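Long-range contacts in activated BY transcription factor SSRB (Salmonella enterica, PDB 2WNW), which belongs to glycoside hydrolase family 30 and joins a TIM-barrel domain to a beta sandwich built from both ends of the chain: residues M1-S7 and A437-R443; P10-F15 and I307-H311; Q70-Y75 and L361-W367; W269-F275 and T312-D316. Numbering follows the deposited sequence.

Contact 1 (M1-S7 and A437-R443)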
# COMPACT_ATOMS: atom_id res chain seq x y z
N MET A 1 16.51 -25.55 -3.13
CA MET A 1 15.15 -25.12 -3.57
C MET A 1 15.23 -24.64 -5.01
O MET A 1 16.13 -23.87 -5.37
CB MET A 1 14.63 -24.01 -2.66
CG MET A 1 13.16 -23.69 -2.81
SD MET A 1 12.54 -22.76 -1.38
CE MET A 1 13.16 -21.15 -1.76
N LYS A 2 14.30 -25.10 -5.84
CA LYS A 2 14.27 -24.72 -7.25
C LYS A 2 12.87 -24.31 -7.68
O LYS A 2 11.91 -24.45 -6.93
CB LYS A 2 14.75 -25.89 -8.10
CG LYS A 2 13.96 -27.17 -7.88
CD LYS A 2 14.57 -28.34 -8.61
CE LYS A 2 13.80 -29.63 -8.33
NZ LYS A 2 14.41 -30.80 -9.03
N GLY A 3 12.76 -23.79 -8.90
CA GLY A 3 11.46 -23.38 -9.39
C GLY A 3 11.44 -23.07 -10.87
O GLY A 3 12.35 -23.46 -11.61
N ARG A 4 10.39 -22.39 -11.31
CA ARG A 4 10.24 -22.02 -12.70
C ARG A 4 10.07 -20.51 -12.78
O ARG A 4 9.38 -19.91 -11.95
CB ARG A 4 9.02 -22.70 -13.32
CG ARG A 4 9.10 -24.21 -13.38
CD ARG A 4 7.94 -24.76 -14.21
NE ARG A 4 6.65 -24.58 -13.56
CZ ARG A 4 5.50 -24.43 -14.21
NH1 ARG A 4 5.47 -24.44 -15.54
NH2 ARG A 4 4.36 -24.30 -13.54
N LEU A 5 10.69 -19.90 -13.78
CA LEU A 5 10.60 -18.46 -13.98
C LEU A 5 9.99 -18.18 -15.35
O LEU A 5 10.48 -18.67 -16.36
CB LEU A 5 11.99 -17.83 -13.88
CG LEU A 5 12.07 -16.30 -14.06
CD1 LEU A 5 11.31 -15.61 -12.93
CD2 LEU A 5 13.52 -15.86 -14.08
N ILE A 6 8.91 -17.41 -15.36
CA ILE A 6 8.23 -17.04 -16.60
C ILE A 6 8.45 -15.54 -16.77
O ILE A 6 7.94 -14.75 -15.97
CB ILE A 6 6.72 -17.33 -16.54
CG1 ILE A 6 6.47 -18.84 -16.39
CG2 ILE A 6 6.04 -16.83 -17.81
CD1 ILE A 6 6.78 -19.38 -15.01
N SER A 7 9.21 -15.16 -17.79
CA SER A 7 9.54 -13.76 -18.01
C SER A 7 9.04 -13.16 -19.31
O SER A 7 9.10 -13.78 -20.38
CB SER A 7 11.06 -13.58 -17.93
OG SER A 7 11.58 -14.16 -16.75
N ALA A 437 7.87 -8.11 -16.81
CA ALA A 437 7.09 -8.77 -15.78
C ALA A 437 7.59 -10.20 -15.69
O ALA A 437 7.98 -10.80 -16.70
CB ALA A 437 5.60 -8.76 -16.13
N SER A 438 7.60 -10.75 -14.48
CA SER A 438 8.05 -12.11 -14.28
C SER A 438 7.20 -12.80 -13.22
O SER A 438 6.77 -12.17 -12.26
CB SER A 438 9.52 -12.13 -13.85
OG SER A 438 10.36 -11.54 -14.82
N THR A 439 6.96 -14.08 -13.42
CA THR A 439 6.21 -14.87 -12.46
C THR A 439 7.14 -16.00 -12.04
O THR A 439 7.64 -16.75 -12.89
CB THR A 439 4.93 -15.45 -13.07
OG1 THR A 439 4.10 -14.38 -13.56
CG2 THR A 439 4.15 -16.22 -12.02
N LEU A 440 7.40 -16.09 -10.74
CA LEU A 440 8.28 -17.11 -10.19
C LEU A 440 7.44 -18.15 -9.46
O LEU A 440 6.60 -17.81 -8.63
CB LEU A 440 9.27 -16.47 -9.21
CG LEU A 440 10.25 -17.38 -8.45
CD1 LEU A 440 11.23 -18.02 -9.42
CD2 LEU A 440 11.00 -16.55 -7.41
N LEU A 441 7.68 -19.42 -9.77
CA LEU A 441 6.94 -20.51 -9.16
C LEU A 441 7.91 -21.44 -8.44
O LEU A 441 8.95 -21.80 -8.99
CB LEU A 441 6.20 -21.31 -10.24
CG LEU A 441 5.41 -20.55 -11.30
CD1 LEU A 441 4.93 -21.52 -12.36
CD2 LEU A 441 4.25 -19.82 -10.65
N TRP A 442 7.57 -21.84 -7.22
CA TRP A 442 8.42 -22.74 -6.46
C TRP A 442 7.69 -23.38 -5.29
O TRP A 442 6.59 -22.97 -4.93
CB TRP A 442 9.68 -22.01 -5.98
CG TRP A 442 9.51 -21.13 -4.77
CD1 TRP A 442 9.88 -21.42 -3.49
CD2 TRP A 442 8.98 -19.79 -4.74
NE1 TRP A 442 9.63 -20.35 -2.67
CE2 TRP A 442 9.08 -19.34 -3.41
CE3 TRP A 442 8.45 -18.94 -5.72
CZ2 TRP A 442 8.65 -18.06 -3.02
CZ3 TRP A 442 8.03 -17.66 -5.33
CH2 TRP A 442 8.13 -17.24 -3.99
N ARG A 443 8.32 -24.39 -4.71
CA ARG A 443 7.75 -25.10 -3.57
C ARG A 443 8.79 -25.18 -2.46
O ARG A 443 9.99 -25.23 -2.72
CB ARG A 443 7.33 -26.52 -3.98
CG ARG A 443 6.18 -26.56 -4.96
CD ARG A 443 5.97 -27.97 -5.50
NE ARG A 443 4.87 -28.03 -6.46
CZ ARG A 443 3.58 -27.94 -6.13
NH1 ARG A 443 3.23 -27.80 -4.86
NH2 ARG A 443 2.66 -27.99 -7.08
O HOH W 1 11.88 -26.64 -4.31

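Contact 2 (P10-F15 and I307-H311)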
# COMPACT_ATOMS: atom_id res chain seq x y z
N PRO A 10 8.06 -7.06 -22.90
CA PRO A 10 7.21 -6.44 -23.91
C PRO A 10 7.91 -5.58 -24.97
O PRO A 10 7.57 -5.66 -26.15
CB PRO A 10 6.19 -5.64 -23.08
CG PRO A 10 6.92 -5.38 -21.79
CD PRO A 10 7.62 -6.69 -21.54
N TYR A 11 8.89 -4.78 -24.57
CA TYR A 11 9.59 -3.95 -25.55
C TYR A 11 10.31 -4.78 -26.61
O TYR A 11 10.64 -4.27 -27.68
CB TYR A 11 10.56 -2.99 -24.86
CG TYR A 11 9.87 -1.75 -24.34
CD1 TYR A 11 9.22 -0.87 -25.21
CD2 TYR A 11 9.84 -1.45 -22.98
CE1 TYR A 11 8.57 0.28 -24.74
CE2 TYR A 11 9.19 -0.31 -22.49
CZ TYR A 11 8.56 0.55 -23.37
OH TYR A 11 7.92 1.67 -22.89
N ARG A 12 10.55 -6.06 -26.32
CA ARG A 12 11.20 -6.93 -27.29
C ARG A 12 10.19 -7.96 -27.81
O ARG A 12 10.56 -8.92 -28.48
CB ARG A 12 12.40 -7.66 -26.68
CG ARG A 12 13.60 -6.77 -26.42
CD ARG A 12 14.80 -7.61 -26.04
NE ARG A 12 15.97 -6.80 -25.69
CZ ARG A 12 17.16 -7.31 -25.38
NH1 ARG A 12 17.34 -8.62 -25.38
NH2 ARG A 12 18.16 -6.50 -25.06
N GLN A 13 8.92 -7.75 -27.49
CA GLN A 13 7.86 -8.66 -27.93
C GLN A 13 8.08 -10.10 -27.46
O GLN A 13 7.68 -11.04 -28.15
CB GLN A 13 7.75 -8.62 -29.46
CG GLN A 13 7.38 -7.26 -30.03
CD GLN A 13 5.90 -6.95 -29.91
OE1 GLN A 13 5.33 -7.02 -28.82
NE2 GLN A 13 5.27 -6.61 -31.03
N GLN A 14 8.73 -10.27 -26.31
CA GLN A 14 8.97 -11.59 -25.74
C GLN A 14 8.00 -11.77 -24.58
O GLN A 14 8.09 -11.06 -23.58
CB GLN A 14 10.40 -11.71 -25.21
CG GLN A 14 11.32 -12.54 -26.08
CD GLN A 14 11.50 -11.95 -27.46
OE1 GLN A 14 12.06 -10.87 -27.61
NE2 GLN A 14 11.03 -12.66 -28.48
N PHE A 15 7.09 -12.73 -24.70
CA PHE A 15 6.11 -12.96 -23.65
C PHE A 15 6.07 -14.37 -23.08
O PHE A 15 6.18 -15.35 -23.81
CB PHE A 15 4.71 -12.61 -24.16
CG PHE A 15 4.53 -11.16 -24.48
CD1 PHE A 15 4.34 -10.22 -23.47
CD2 PHE A 15 4.54 -10.72 -25.80
CE1 PHE A 15 4.16 -8.88 -23.76
CE2 PHE A 15 4.37 -9.37 -26.11
CZ PHE A 15 4.18 -8.45 -25.09
N ILE A 307 1.96 -0.79 -24.65
CA ILE A 307 2.70 -0.74 -23.39
C ILE A 307 1.85 -0.12 -22.29
O ILE A 307 1.88 -0.58 -21.15
CB ILE A 307 4.03 0.06 -23.54
CG1 ILE A 307 5.10 -0.84 -24.16
CG2 ILE A 307 4.49 0.57 -22.18
CD1 ILE A 307 5.49 -2.04 -23.29
N ARG A 308 1.09 0.92 -22.63
CA ARG A 308 0.22 1.57 -21.65
C ARG A 308 -0.86 0.61 -21.16
O ARG A 308 -1.21 0.61 -19.98
CB ARG A 308 -0.45 2.82 -22.23
CG ARG A 308 0.46 4.02 -22.48
CD ARG A 308 -0.36 5.30 -22.51
NE ARG A 308 -1.46 5.21 -23.47
CZ ARG A 308 -1.32 5.36 -24.78
NH1 ARG A 308 -0.12 5.62 -25.28
NH2 ARG A 308 -2.36 5.25 -25.60
N HIS A 309 -1.41 -0.18 -22.08
CA HIS A 309 -2.45 -1.14 -21.73
C HIS A 309 -1.88 -2.24 -20.85
O HIS A 309 -2.53 -2.70 -19.91
CB HIS A 309 -3.06 -1.72 -23.01
CG HIS A 309 -3.74 -0.70 -23.87
ND1 HIS A 309 -4.28 -1.01 -25.10
CD2 HIS A 309 -3.95 0.62 -23.68
CE1 HIS A 309 -4.80 0.08 -25.64
NE2 HIS A 309 -4.61 1.09 -24.80
N TRP A 310 -0.66 -2.64 -21.16
CA TRP A 310 0.07 -3.65 -20.41
C TRP A 310 0.19 -3.15 -18.97
O TRP A 310 -0.13 -3.86 -18.01
CB TRP A 310 1.45 -3.83 -21.07
CG TRP A 310 2.53 -4.53 -20.28
CD1 TRP A 310 3.54 -3.94 -19.58
CD2 TRP A 310 2.78 -5.94 -20.23
NE1 TRP A 310 4.41 -4.89 -19.11
CE2 TRP A 310 3.97 -6.13 -19.49
CE3 TRP A 310 2.11 -7.07 -20.73
CZ2 TRP A 310 4.51 -7.40 -19.24
CZ3 TRP A 310 2.65 -8.34 -20.49
CH2 TRP A 310 3.84 -8.49 -19.75
N HIS A 311 0.62 -1.90 -18.83
CA HIS A 311 0.76 -1.29 -17.51
C HIS A 311 -0.56 -1.21 -16.76
O HIS A 311 -0.63 -1.55 -15.58
CB HIS A 311 1.32 0.13 -17.63
CG HIS A 311 1.26 0.89 -16.34
ND1 HIS A 311 2.14 0.67 -15.30
CD2 HIS A 311 0.39 1.83 -15.90
CE1 HIS A 311 1.81 1.44 -14.28
NE2 HIS A 311 0.75 2.15 -14.62

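Contact 3 (Q70-Y75 and L361-W367)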
# COMPACT_ATOMS: atom_id res chain seq x y z
N GLN A 70 -9.13 -22.85 -31.31
CA GLN A 70 -7.93 -22.18 -30.83
C GLN A 70 -8.28 -21.14 -29.77
O GLN A 70 -7.63 -21.06 -28.72
CB GLN A 70 -7.21 -21.49 -32.00
CG GLN A 70 -6.19 -20.44 -31.56
CD GLN A 70 -5.55 -19.70 -32.72
OE1 GLN A 70 -6.23 -19.27 -33.65
NE2 GLN A 70 -4.23 -19.54 -32.67
N PHE A 71 -9.30 -20.34 -30.05
CA PHE A 71 -9.76 -19.30 -29.13
C PHE A 71 -10.11 -19.88 -27.76
O PHE A 71 -9.62 -19.41 -26.73
CB PHE A 71 -10.98 -18.58 -29.70
CG PHE A 71 -11.62 -17.62 -28.74
CD1 PHE A 71 -11.01 -16.40 -28.44
CD2 PHE A 71 -12.81 -17.94 -28.09
CE1 PHE A 71 -11.57 -15.52 -27.52
CE2 PHE A 71 -13.38 -17.07 -27.17
CZ PHE A 71 -12.76 -15.85 -26.88
N LEU A 72 -10.95 -20.91 -27.75
CA LEU A 72 -11.37 -21.53 -26.49
C LEU A 72 -10.23 -22.17 -25.71
O LEU A 72 -10.20 -22.10 -24.48
CB LEU A 72 -12.47 -22.56 -26.75
CG LEU A 72 -13.80 -22.00 -27.25
CD1 LEU A 72 -14.76 -23.15 -27.54
CD2 LEU A 72 -14.39 -21.05 -26.21
N SER A 73 -9.28 -22.80 -26.41
CA SER A 73 -8.15 -23.43 -25.73
C SER A 73 -7.25 -22.38 -25.08
O SER A 73 -6.76 -22.57 -23.96
CB SER A 73 -7.32 -24.25 -26.72
OG SER A 73 -8.10 -25.29 -27.29
N LEU A 74 -7.03 -21.28 -25.79
CA LEU A 74 -6.18 -20.20 -25.30
C LEU A 74 -6.67 -19.63 -23.98
O LEU A 74 -5.88 -19.32 -23.09
CB LEU A 74 -6.14 -19.08 -26.34
CG LEU A 74 -4.88 -18.81 -27.17
CD1 LEU A 74 -3.89 -19.96 -27.09
CD2 LEU A 74 -5.31 -18.55 -28.60
N TYR A 75 -7.98 -19.50 -23.85
CA TYR A 75 -8.58 -18.94 -22.66
C TYR A 75 -9.00 -19.93 -21.58
O TYR A 75 -8.80 -19.69 -20.39
CB TYR A 75 -9.81 -18.12 -23.05
CG TYR A 75 -9.59 -16.64 -23.25
CD1 TYR A 75 -10.26 -15.95 -24.27
CD2 TYR A 75 -8.80 -15.90 -22.37
CE1 TYR A 75 -10.15 -14.57 -24.40
CE2 TYR A 75 -8.68 -14.51 -22.49
CZ TYR A 75 -9.37 -13.86 -23.50
OH TYR A 75 -9.31 -12.48 -23.62
N LEU A 361 -6.83 -14.27 -35.63
CA LEU A 361 -6.98 -14.04 -34.19
C LEU A 361 -5.76 -13.25 -33.72
O LEU A 361 -4.63 -13.55 -34.11
CB LEU A 361 -7.04 -15.39 -33.47
CG LEU A 361 -7.66 -15.50 -32.09
CD1 LEU A 361 -9.11 -15.04 -32.15
CD2 LEU A 361 -7.60 -16.93 -31.60
N ARG A 362 -5.98 -12.24 -32.89
CA ARG A 362 -4.89 -11.39 -32.40
C ARG A 362 -4.88 -11.26 -30.87
O ARG A 362 -5.91 -10.97 -30.26
CB ARG A 362 -5.00 -10.00 -33.03
CG ARG A 362 -4.15 -8.92 -32.39
CD ARG A 362 -4.92 -7.60 -32.36
NE ARG A 362 -5.47 -7.26 -33.66
CZ ARG A 362 -6.39 -6.33 -33.87
NH1 ARG A 362 -6.88 -5.64 -32.84
NH2 ARG A 362 -6.84 -6.08 -35.09
N ARG A 363 -3.71 -11.47 -30.27
CA ARG A 363 -3.57 -11.36 -28.82
C ARG A 363 -2.82 -10.08 -28.45
O ARG A 363 -1.66 -9.90 -28.83
CB ARG A 363 -2.81 -12.56 -28.26
CG ARG A 363 -3.66 -13.82 -28.11
CD ARG A 363 -2.81 -14.99 -27.67
NE ARG A 363 -1.89 -15.41 -28.71
CZ ARG A 363 -0.95 -16.33 -28.55
NH1 ARG A 363 -0.80 -16.94 -27.38
NH2 ARG A 363 -0.15 -16.65 -29.56
N ASN A 364 -3.49 -9.19 -27.73
CA ASN A 364 -2.89 -7.93 -27.32
C ASN A 364 -2.01 -8.12 -26.08
O ASN A 364 -2.05 -9.17 -25.44
CB ASN A 364 -3.98 -6.89 -27.05
CG ASN A 364 -4.70 -6.48 -28.32
OD1 ASN A 364 -4.07 -6.05 -29.28
ND2 ASN A 364 -6.03 -6.61 -28.33
N HIS A 365 -1.22 -7.10 -25.75
CA HIS A 365 -0.33 -7.18 -24.59
C HIS A 365 -1.09 -7.57 -23.32
O HIS A 365 -0.58 -8.34 -22.50
CB HIS A 365 0.37 -5.83 -24.36
CG HIS A 365 1.56 -5.60 -25.25
ND1 HIS A 365 1.61 -6.04 -26.56
CD2 HIS A 365 2.72 -4.94 -25.03
CE1 HIS A 365 2.75 -5.66 -27.10
NE2 HIS A 365 3.45 -4.99 -26.20
N SER A 366 -2.30 -7.04 -23.16
CA SER A 366 -3.10 -7.33 -21.98
C SER A 366 -3.33 -8.83 -21.77
O SER A 366 -3.38 -9.29 -20.63
CB SER A 366 -4.45 -6.61 -22.07
OG SER A 366 -5.16 -7.01 -23.23
N TRP A 367 -3.46 -9.59 -22.85
CA TRP A 367 -3.68 -11.03 -22.73
C TRP A 367 -2.49 -11.66 -21.99
O TRP A 367 -2.68 -12.49 -21.10
CB TRP A 367 -3.83 -11.68 -24.11
CG TRP A 367 -4.26 -13.13 -24.05
CD1 TRP A 367 -5.53 -13.60 -23.90
CD2 TRP A 367 -3.41 -14.28 -24.11
NE1 TRP A 367 -5.53 -14.98 -23.86
CE2 TRP A 367 -4.24 -15.42 -23.99
CE3 TRP A 367 -2.02 -14.46 -24.26
CZ2 TRP A 367 -3.73 -16.73 -24.01
CZ3 TRP A 367 -1.52 -15.76 -24.28
CH2 TRP A 367 -2.37 -16.88 -24.16

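Contact 4 (W269-F275 and T312-D316)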
# COMPACT_ATOMS: atom_id res chain seq x y z
N TRP A 269 -12.31 -0.38 -12.30
CA TRP A 269 -11.12 0.47 -12.19
C TRP A 269 -11.16 1.78 -12.96
O TRP A 269 -10.14 2.46 -13.07
CB TRP A 269 -9.89 -0.32 -12.66
CG TRP A 269 -9.79 -0.57 -14.16
CD1 TRP A 269 -10.36 0.17 -15.17
CD2 TRP A 269 -8.98 -1.56 -14.82
NE1 TRP A 269 -9.96 -0.30 -16.40
CE2 TRP A 269 -9.12 -1.36 -16.21
CE3 TRP A 269 -8.16 -2.60 -14.36
CZ2 TRP A 269 -8.46 -2.17 -17.15
CZ3 TRP A 269 -7.50 -3.41 -15.30
CH2 TRP A 269 -7.66 -3.18 -16.67
N TYR A 270 -12.32 2.17 -13.46
CA TYR A 270 -12.41 3.36 -14.29
C TYR A 270 -12.05 4.73 -13.70
O TYR A 270 -11.93 5.69 -14.46
CB TYR A 270 -13.78 3.40 -14.97
CG TYR A 270 -14.04 2.15 -15.79
CD1 TYR A 270 -15.04 1.24 -15.43
CD2 TYR A 270 -13.26 1.85 -16.91
CE1 TYR A 270 -15.25 0.07 -16.16
CE2 TYR A 270 -13.47 0.68 -17.65
CZ TYR A 270 -14.46 -0.20 -17.27
OH TYR A 270 -14.67 -1.36 -17.99
N THR A 271 -11.88 4.83 -12.39
CA THR A 271 -11.50 6.11 -11.79
C THR A 271 -10.10 6.06 -11.16
O THR A 271 -9.71 6.96 -10.41
CB THR A 271 -12.51 6.60 -10.73
OG1 THR A 271 -12.63 5.63 -9.68
CG2 THR A 271 -13.88 6.85 -11.38
N GLY A 272 -9.35 5.01 -11.46
CA GLY A 272 -8.00 4.92 -10.92
C GLY A 272 -7.77 3.86 -9.86
O GLY A 272 -8.62 3.01 -9.60
N ASP A 273 -6.59 3.94 -9.24
CA ASP A 273 -6.15 2.99 -8.22
C ASP A 273 -7.02 2.86 -6.97
O ASP A 273 -7.69 1.84 -6.78
CB ASP A 273 -4.71 3.33 -7.79
CG ASP A 273 -3.72 3.32 -8.95
OD1 ASP A 273 -4.10 2.93 -10.07
OD2 ASP A 273 -2.55 3.72 -8.73
N HIS A 274 -6.98 3.87 -6.11
CA HIS A 274 -7.75 3.87 -4.87
C HIS A 274 -7.60 2.56 -4.10
O HIS A 274 -8.56 2.08 -3.49
CB HIS A 274 -9.22 4.15 -5.17
CG HIS A 274 -9.48 5.54 -5.67
ND1 HIS A 274 -9.26 6.66 -4.90
CD2 HIS A 274 -9.89 5.99 -6.88
CE1 HIS A 274 -9.53 7.74 -5.61
NE2 HIS A 274 -9.91 7.36 -6.81
N PHE A 275 -6.40 1.99 -4.12
CA PHE A 275 -6.16 0.72 -3.45
C PHE A 275 -6.45 0.75 -1.95
O PHE A 275 -6.89 -0.26 -1.38
CB PHE A 275 -4.70 0.27 -3.67
CG PHE A 275 -4.32 0.13 -5.13
CD1 PHE A 275 -5.09 -0.62 -6.01
CD2 PHE A 275 -3.17 0.75 -5.62
CE1 PHE A 275 -4.73 -0.76 -7.36
CE2 PHE A 275 -2.80 0.63 -6.96
CZ PHE A 275 -3.58 -0.13 -7.84
N THR A 312 -1.60 -0.73 -17.43
CA THR A 312 -2.90 -0.59 -16.77
C THR A 312 -3.38 -1.89 -16.14
O THR A 312 -3.80 -1.90 -14.98
CB THR A 312 -3.96 -0.05 -17.76
OG1 THR A 312 -3.58 1.27 -18.18
CG2 THR A 312 -5.34 0.00 -17.11
N TYR A 313 -3.32 -2.98 -16.89
CA TYR A 313 -3.76 -4.27 -16.36
C TYR A 313 -2.90 -4.77 -15.21
O TYR A 313 -3.41 -5.11 -14.14
CB TYR A 313 -3.78 -5.34 -17.47
CG TYR A 313 -5.09 -5.40 -18.24
CD1 TYR A 313 -5.35 -4.52 -19.29
CD2 TYR A 313 -6.08 -6.32 -17.89
CE1 TYR A 313 -6.57 -4.55 -19.97
CE2 TYR A 313 -7.30 -6.36 -18.55
CZ TYR A 313 -7.54 -5.48 -19.59
OH TYR A 313 -8.75 -5.52 -20.24
N LEU A 314 -1.58 -4.81 -15.41
CA LEU A 314 -0.68 -5.29 -14.36
C LEU A 314 -0.71 -4.43 -13.11
O LEU A 314 -0.76 -4.96 -11.99
CB LEU A 314 0.75 -5.39 -14.90
CG LEU A 314 1.00 -6.53 -15.89
CD1 LEU A 314 2.39 -6.38 -16.49
CD2 LEU A 314 0.85 -7.88 -15.19
N HIS A 315 -0.67 -3.12 -13.28
CA HIS A 315 -0.67 -2.20 -12.15
C HIS A 315 -1.92 -2.34 -11.29
O HIS A 315 -1.84 -2.39 -10.07
CB HIS A 315 -0.54 -0.75 -12.64
CG HIS A 315 -0.56 0.27 -11.54
ND1 HIS A 315 0.50 0.45 -10.67
CD2 HIS A 315 -1.51 1.16 -11.17
CE1 HIS A 315 0.19 1.40 -9.81
NE2 HIS A 315 -1.02 1.85 -10.09
N ASP A 316 -3.09 -2.40 -11.93
CA ASP A 316 -4.32 -2.52 -11.15
C ASP A 316 -4.45 -3.89 -10.50
O ASP A 316 -4.86 -3.99 -9.34
CB ASP A 316 -5.54 -2.23 -12.03
CG ASP A 316 -6.77 -1.91 -11.19
OD1 ASP A 316 -7.64 -2.78 -11.02
OD2 ASP A 316 -6.84 -0.77 -10.70
O HOH W 2 -5.55 1.38 -11.73

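Contact 1 (M1-S7 and A437-R443)
The N-terminal and C-terminal strands of the beta sandwich lie side by side and antiparallel, their axes 4.6 Å apart at an angle of 160°. Met1 sets its SD 3.7 Å from Trp442 CD1, an oblique Met-aromatic contact, and a water links Lys2 N (3.3 Å) to Arg443 O (2.8 Å). At Gly3, CA comes within 3.0 Å of Leu441 O, where a CB would clash. Arg4 and Leu441 form a hydrogen-bonded pair, N to O 2.8 Å in both directions; Leu441 CD1 lies over one face of the Arg4 guanidinium, which forms a salt bridge with Glu18. Leu5 CD1 meets Leu440 CD1 at 4.3 Å. Ile6 makes the second hydrogen-bonded pair, its N 2.9 Å from Thr439 O and its O 2.8 Å from Thr439 N, while Ser7 OG and Ser438 OG form a weak hydrogen bond at 3.5 Å. Strand 17-25 pairs with strand 2-9 and strand 405-411 with strand 437-442, so both strands are interior to the sheet; Leu5 and Leu440 pack on strands 17-25 and 426-432.

Contact 2 (P10-F15 and I307-H311)
Aromatic and aliphatic side chains make this junction between the turn that follows the N-terminal strand and helix 305-322 of the TIM-barrel domain; no hydrogen bond crosses it. There are two CH-pi contacts. Pro10 CG sits over the indole of Trp310, 4.0 Å from the centroid of its five-membered ring, and Ile307 CD1 lies 4.0 Å from the centroid of the Tyr11 ring, almost along the ring normal. One aromatic pair is added: Phe15 turns its edge toward the face of Trp310 in an offset edge-to-face arrangement, with planes at 61° and Phe15 CE1 3.6 Å from Trp310 CZ3. Further apolar contacts join Pro10 CB to Ile307 CD1 (3.7 Å) and Tyr11 CE1 to Ile307 CG1 (3.7 Å). Ile307 and Trp310 are three residues apart, which puts both on the same side of the helix. Backbone bonding is local: Gln13 N donates to Pro10 O at 2.8 Å, closing the turn, and Gln13 and Gln14 together face Asp9 in a G1 beta bulge. Outside the two segments, Phe15 stacks on Tyr368, and Trp310 NE1 is hydrogen-bonded to Ser435 O. The chemistry implies that shape and ring packing join turn and helix here, while the one polar atom of the indole is satisfied by the loop before the last strand.

Contact 3 (Q70-Y75 and L361-W367)
Helix 70-75 and strand 361-363 run nearly in the same direction, at 21°, with their axes 10.8 Å apart at closest approach, a spacing filled mainly by side chains. The helix is part of helix 65-76, which follows the first strand of the TIM barrel and precedes the second in the beta-alpha-beta order of that fold; strand 360-363 is an edge strand, within this chain, of a small three-stranded sheet and leads through Asn364 into helix 365-374. Trp367 N is hydrogen-bonded to Asn364 O at 3.0 Å in the first turn of that helix. The CA atoms of Phe71 and Leu361 are 7.8 Å apart, those of Tyr75 and Trp367 9.3 Å. Leu361 points toward the helix, its CD2 4.1 Å from Leu74 CD2, 4.2 Å from Phe71 CB and 3.4 Å from Gln70 OE1. Leu74, one turn beyond Gln70, reaches both parts of the other segment: its CD1 is 4.3 Å from Arg363 NH1, and its CG and backbone O are 4.0 and 3.5 Å from Trp367 CZ2. Ile352 of the adjacent strand touches Leu361, Arg363, Trp367 and Tyr75, and the Trp367 ring also stacks on His81. Tyr75 OH is hydrogen-bonded to Leu333 O, and its ring meets the indole obliquely, with planes at 59°. At that meeting, Tyr75 CE2 lies 3.5 Å from Trp367 NE1, close to the plane of the indole.

Contact 4 (W269-F275 and T312-D316)
Trp269, with chi1 near 72° (p), aims its indole from the loop after the sixth barrel strand at helix 305-322. Its edge meets the face of Tyr313 in a T-shaped pair, centroids 4.8 Å apart and planes at 83°, while Thr312 CG2 lies over one indole face in a CH-pi contact, 4.0 Å from the centroid of the six-membered ring. The Tyr313 CA-CB bond points away from the loop, yet at chi1 -88° the ring receives this edge, and its OH bonds to Asp330. The loop itself starts with a type I beta turn from Trp269 to Gly272, closed by Gly272 N to Trp269 O at 3.1 Å; at phi 110° and psi -170° a CB on Gly272 would jam against Thr271 O. His315, chi1 179° (t), extends to Asp273, whose m rotamer presents OD2 for a 2.8 Å hydrogen bond from His315 NE2. Phe275, also m, turns its edge toward the imidazole face in an offset edge-to-face pair. Asp316 sets OD1 3.4 Å from Trp269 CE3 at the indole edge, and a water donates to Asp316 OD2 and Asp273 OD1, both at 2.7 Å. Asn391 of the second subunit donates its N to Asp273 OD2. Since His315 NE2 donates to Asp273, and Asp316 forms a salt bridge with Lys242, the chemistry implies that both buried carboxylates are held by polar partners beside an aromatic cluster.

Overall arrangement
From the N terminus, strand 2-9 enters the beta sandwich, and contact 1 closes almost the whole chain into one loop by pairing its two ends; the other three contacts fall within that loop. Contact 2 ties the turn just after the first strand to helix 305-322. Contact 3 then joins helix 65-76, between the first and second barrel strands, to 361-367 and crosses contact 2, since their segments alternate. Contact 4 closes a short loop between 269-275 and 312-316; it lies within the span of contact 3 but crosses contact 2, with which it shares helix 305-322. His365 packs on Pro10, Phe15 and Trp310; Ser366 on Tyr313 joins the helices of contacts 3 and 4; Ala437 on Trp310 and Leu314 links sandwich and barrel.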